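MxaA (Stigmatella aurantiaca, PDB 4W4T) carries a terminal Rossmann-fold reductase domain, the part described here, which binds NADPH and belongs to the myxalamid polyketide–nonribosomal peptide pathway. Local coordinates at residues Phe136-Leu139 against Ser140-Asp144; Ala293-Asp296 against Leu297-Pro301. One frame throughout, in Å; residues are numbered along the deposited sequence.

Two helix ends of one Rossmann-fold domain are compared here. From the N terminus, the chain first reaches interaction 1, in the final turns of helix 133-142, just before strand 145-148 of the main parallel sheet. Much later comes interaction 2, at the end of helix 287-298, which leads through a short loop to strand 307-310 of the same sheet. Each joins adjoining segments and closes no more than a helical turn, so the two are in series and neither nests nor crosses. The centres of interaction 1 and interaction 2 lie about 22 Å apart, their nearest atoms about 10 Å apart. In both, a serine hydroxyl bonds back to a carbonyl three residues earlier.

Interaction 1: Phe136-Leu139 against Ser140-Asp144; sequences FQRL and SEEID
Leu139 O accepts two backbone bonds, from Ile143 N at 3.2 Å and from Glu142 N, also at 3.2 Å. The first donor arrives almost in line with the carbonyl, as in an ordinary helical turn; the second sits well above the carbonyl plane. Glu141 N bonds mainly to Arg138 O, three residues back, and only weakly to Gln137 O; this tightening accompanies the end of helix 133-142, with Ile143 the first residue to leave helical geometry. One turn earlier, Ser140 OG donates to Gln137 O at 2.6 Å, and the same hydroxyl bonds Thr180. The Gln137 side chain bends at its second torsion (chi2 62°), bringing NE2 to Glu141 OE2 at 2.9 Å in a nearly straight bond (172°). Glu141 OE2 lies in the amide plane of Gln137, whereas NE2 meets the carboxylate on its anti side, tilted from its plane, and the two flat groups are turned 69° apart. Arg138 and Glu142 run alongside each other without direct charge contact: a water accepts from Arg138 NE and donates to Glu142 OE2. On the apolar side, Leu139 CD1 rests against Ile143 CG1 at 3.7 Å. Leu139 and Phe136 also pack on Leu176 of helix 159-177, Ile143 meets Tyr84 of strand 82-87, and Asp144, salt-bridged to Arg56 and Arg181, pairs through its backbone with Thr57 at the threshold of strand 145-148.

Interaction 2: Ala293-Asp296 against Leu297-Pro301; sequences AIVD and LSMRP
Ser298 OG donates to Val295 O at 2.7 Å, at the C-terminal end of helix 287-298 in the Rossmann fold. With chi1 at 72°, the hydroxyl stands between the serine's own backbone N and carbonyl carbon, a position from which it can fold back on the preceding turn; it also bonds Tyr147 OH. Replacing Ser298 with an alanine would probably leave Val295 O without this hydroxyl donor and take one hydrogen-bond partner from Tyr147 OH. The backbone carries the rest of the turn. Leu297 N meets Ala293 O at 2.8 Å in a nearly straight bond (167°), and Ser298 N reaches Ile294 O at 2.9 Å. The next bond differs: Met299 N, at 3.2 Å from Asp296 O, spans three residues and comes from above the carbonyl plane; Arg300 N to Leu297 O repeats that span. The buried carboxylate of Asp296 leaves the turn, OD1 forming a salt bridge with Arg78 of helix 66-78 and OD2 a hydrogen bond with Thr393. Ile294 lies against Leu71, Val188 and Leu310, its side chain about 4 Å from that of Leu67, a residue of the NADPH site, while Leu297 packs on Tyr308 and Leu310 of strand 307-310. Leu297 CG passes 3.2 Å from Ala293 O. At the exposed end of the turn, selenomethionine Met299 is bent at its third torsion, and its CE lies 4.2 Å from Val295 CG1.

Interaction 1: Phe136-Leu139 against Ser140-Asp144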
loop_
_atom_site.group_PDB
_atom_site.type_symbol
_atom_site.label_atom_id
_atom_site.label_comp_id
_atom_site.label_asym_id
_atom_site.label_seq_id
_atom_site.Cartn_x
_atom_site.Cartn_y
_atom_site.Cartn_z
ATOM N N PHE A 136 37.223 0.491 -1.772
ATOM C CA PHE A 136 36.921 0.807 -0.381
ATOM C C PHE A 136 38.200 1.234 0.349
ATOM O O PHE A 136 38.204 2.191 1.132
ATOM C CB PHE A 136 36.258 -0.392 0.310
ATOM C CG PHE A 136 35.698 -0.085 1.681
ATOM C CD1 PHE A 136 34.464 0.536 1.818
ATOM C CD2 PHE A 136 36.394 -0.444 2.823
ATOM C CE1 PHE A 136 33.941 0.803 3.075
ATOM C CE2 PHE A 136 35.893 -0.165 4.088
ATOM C CZ PHE A 136 34.663 0.466 4.216
ATOM N N GLN A 137 39.297 0.538 0.070
ATOM C CA GLN A 137 40.572 0.899 0.662
ATOM C C GLN A 137 40.985 2.301 0.221
ATOM O O GLN A 137 41.476 3.098 1.024
ATOM C CB GLN A 137 41.668 -0.126 0.280
ATOM C CG GLN A 137 43.048 0.317 0.723
ATOM C CD GLN A 137 43.189 0.464 2.224
ATOM O OE1 GLN A 137 42.546 -0.241 2.993
ATOM N NE2 GLN A 137 44.063 1.383 2.654
ATOM N N ARG A 138 40.769 2.613 -1.050
ATOM C CA ARG A 138 41.116 3.948 -1.554
ATOM C C ARG A 138 40.268 5.030 -0.877
ATOM O O ARG A 138 40.781 6.070 -0.454
ATOM C CB ARG A 138 40.935 4.016 -3.072
ATOM C CG ARG A 138 41.337 5.353 -3.682
ATOM C CD ARG A 138 41.455 5.255 -5.202
ATOM N NE ARG A 138 40.167 5.051 -5.870
ATOM C CZ ARG A 138 39.734 3.892 -6.373
ATOM N NH1 ARG A 138 40.479 2.788 -6.301
ATOM N NH2 ARG A 138 38.543 3.836 -6.960
ATOM N N LEU A 139 38.971 4.774 -0.770
ATOM C CA LEU A 139 38.079 5.731 -0.122
ATOM C C LEU A 139 38.501 5.925 1.336
ATOM O O LEU A 139 38.447 7.039 1.863
ATOM C CB LEU A 139 36.624 5.261 -0.217
ATOM C CG LEU A 139 35.536 6.284 0.114
ATOM C CD1 LEU A 139 35.523 7.391 -0.920
ATOM C CD2 LEU A 139 34.164 5.602 0.197
ATOM N N SER A 140 38.960 4.846 1.969
ATOM C CA SER A 140 39.387 4.882 3.362
ATOM C C SER A 140 40.659 5.715 3.563
ATOM O O SER A 140 41.001 6.052 4.697
ATOM C CB SER A 140 39.641 3.472 3.897
ATOM O OG SER A 140 40.966 3.035 3.591
ATOM N N GLU A 141 41.371 5.987 2.470
ATOM C CA GLU A 141 42.577 6.819 2.527
ATOM C C GLU A 141 42.250 8.288 2.250
ATOM O O GLU A 141 42.928 9.195 2.741
ATOM C CB GLU A 141 43.621 6.323 1.518
ATOM C CG GLU A 141 44.183 4.955 1.829
ATOM C CD GLU A 141 44.826 4.294 0.614
ATOM O OE1 GLU A 141 44.817 4.902 -0.485
ATOM O OE2 GLU A 141 45.325 3.155 0.762
ATOM N N GLU A 142 41.206 8.513 1.463
ATOM C CA GLU A 142 40.935 9.841 0.921
ATOM C C GLU A 142 40.036 10.723 1.805
ATOM O O GLU A 142 40.236 11.944 1.885
ATOM C CB GLU A 142 40.333 9.690 -0.474
ATOM C CG GLU A 142 41.324 9.054 -1.457
ATOM C CD GLU A 142 40.901 9.158 -2.914
ATOM O OE1 GLU A 142 39.712 9.420 -3.191
ATOM O OE2 GLU A 142 41.773 8.980 -3.791
ATOM N N ILE A 143 39.090 10.105 2.503
ATOM C CA ILE A 143 38.043 10.862 3.214
ATOM C C ILE A 143 38.443 11.341 4.596
ATOM O O ILE A 143 38.948 10.559 5.404
ATOM C CB ILE A 143 36.767 10.013 3.364
ATOM C CG1 ILE A 143 36.253 9.601 1.995
ATOM C CG2 ILE A 143 35.680 10.793 4.174
ATOM C CD1 ILE A 143 35.972 10.759 1.064
ATOM N N ASP A 144 38.206 12.623 4.889
ATOM C CA ASP A 144 38.555 13.145 6.203
ATOM C C ASP A 144 37.390 13.036 7.180
ATOM O O ASP A 144 37.587 12.799 8.369
ATOM C CB ASP A 144 39.011 14.616 6.115
ATOM C CG ASP A 144 40.406 14.775 5.487
ATOM O OD1 ASP A 144 41.169 13.786 5.404
ATOM O OD2 ASP A 144 40.751 15.907 5.100
HETATM O O HOH W 1 39.835 8.249 -6.094
#

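Interaction 2: Ala293-Asp296 against Leu297-Pro301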
loop_
_atom_site.group_PDB
_atom_site.type_symbol
_atom_site.label_atom_id
_atom_site.label_comp_id
_atom_site.label_asym_id
_atom_site.label_seq_id
_atom_site.Cartn_x
_atom_site.Cartn_y
_atom_site.Cartn_z
ATOM N N ALA A 293 21.701 23.697 10.687
ATOM C CA ALA A 293 22.063 23.257 12.034
ATOM C C ALA A 293 23.010 22.060 11.989
ATOM O O ALA A 293 23.947 21.988 12.778
ATOM C CB ALA A 293 20.818 22.911 12.857
ATOM N N ILE A 294 22.740 21.112 11.095
ATOM C CA ILE A 294 23.641 19.975 10.933
ATOM C C ILE A 294 25.065 20.462 10.690
ATOM O O ILE A 294 26.004 20.057 11.380
ATOM C CB ILE A 294 23.210 19.070 9.771
ATOM C CG1 ILE A 294 21.913 18.338 10.122
ATOM C CG2 ILE A 294 24.330 18.060 9.439
ATOM C CD1 ILE A 294 21.336 17.549 8.951
ATOM N N VAL A 295 25.219 21.345 9.713
ATOM C CA VAL A 295 26.557 21.801 9.348
ATOM C C VAL A 295 27.159 22.621 10.487
ATOM O O VAL A 295 28.296 22.388 10.866
ATOM C CB VAL A 295 26.549 22.610 8.036
ATOM C CG1 VAL A 295 27.930 23.238 7.775
ATOM C CG2 VAL A 295 26.152 21.716 6.873
ATOM N N ASP A 296 26.409 23.527 11.071
ATOM C CA ASP A 296 26.876 24.309 12.189
ATOM C C ASP A 296 27.340 23.448 13.333
ATOM O O ASP A 296 28.387 23.622 13.816
ATOM C CB ASP A 296 25.796 25.285 12.665
ATOM C CG ASP A 296 25.737 26.537 11.830
ATOM O OD1 ASP A 296 26.625 26.809 11.060
ATOM O OD2 ASP A 296 24.826 27.300 11.973
ATOM N N LEU A 297 26.523 22.503 13.745
ATOM C CA LEU A 297 26.854 21.649 14.885
ATOM C C LEU A 297 28.047 20.755 14.568
ATOM O O LEU A 297 28.866 20.474 15.441
ATOM C CB LEU A 297 25.662 20.788 15.289
ATOM C CG LEU A 297 24.502 21.569 15.922
ATOM C CD1 LEU A 297 23.222 20.736 15.852
ATOM C CD2 LEU A 297 24.837 21.929 17.371
ATOM N N SER A 298 28.143 20.320 13.317
ATOM C CA SER A 298 29.225 19.411 12.928
ATOM C C SER A 298 30.579 20.094 13.046
ATOM O O SER A 298 31.617 19.430 13.082
ATOM C CB SER A 298 29.031 18.907 11.501
ATOM O OG SER A 298 29.282 19.929 10.549
HETATM N N MSE A 299 30.574 21.420 13.100
HETATM C CA MSE A 299 31.833 22.142 13.061
HETATM C C MSE A 299 32.273 22.636 14.422
HETATM O O MSE A 299 33.290 23.324 14.539
HETATM C CB MSE A 299 31.732 23.281 12.067
HETATM C CG MSE A 299 31.456 22.723 10.697
HETATM SE SE MSE A 299 32.105 23.857 9.296
HETATM C CE MSE A 299 30.989 25.387 9.713
ATOM N N ARG A 300 31.532 22.240 15.447
ATOM C CA ARG A 300 31.883 22.551 16.820
ATOM C C ARG A 300 32.488 21.313 17.459
ATOM O O ARG A 300 31.856 20.259 17.475
ATOM C CB ARG A 300 30.655 23.022 17.602
ATOM C CG ARG A 300 30.000 24.284 17.038
ATOM C CD ARG A 300 28.670 24.562 17.726
ATOM N NE ARG A 300 28.773 24.458 19.180
ATOM C CZ ARG A 300 29.142 25.462 19.963
ATOM N NH1 ARG A 300 29.433 26.640 19.425
ATOM N NH2 ARG A 300 29.216 25.292 21.276
ATOM N N PRO A 301 33.723 21.421 17.976
ATOM C CA PRO A 301 34.287 20.247 18.649
ATOM C C PRO A 301 33.505 19.927 19.918
ATOM O O PRO A 301 33.534 18.797 20.395
ATOM C CB PRO A 301 35.740 20.662 18.959
ATOM C CG PRO A 301 35.809 22.125 18.739
ATOM C CD PRO A 301 34.720 22.486 17.768
#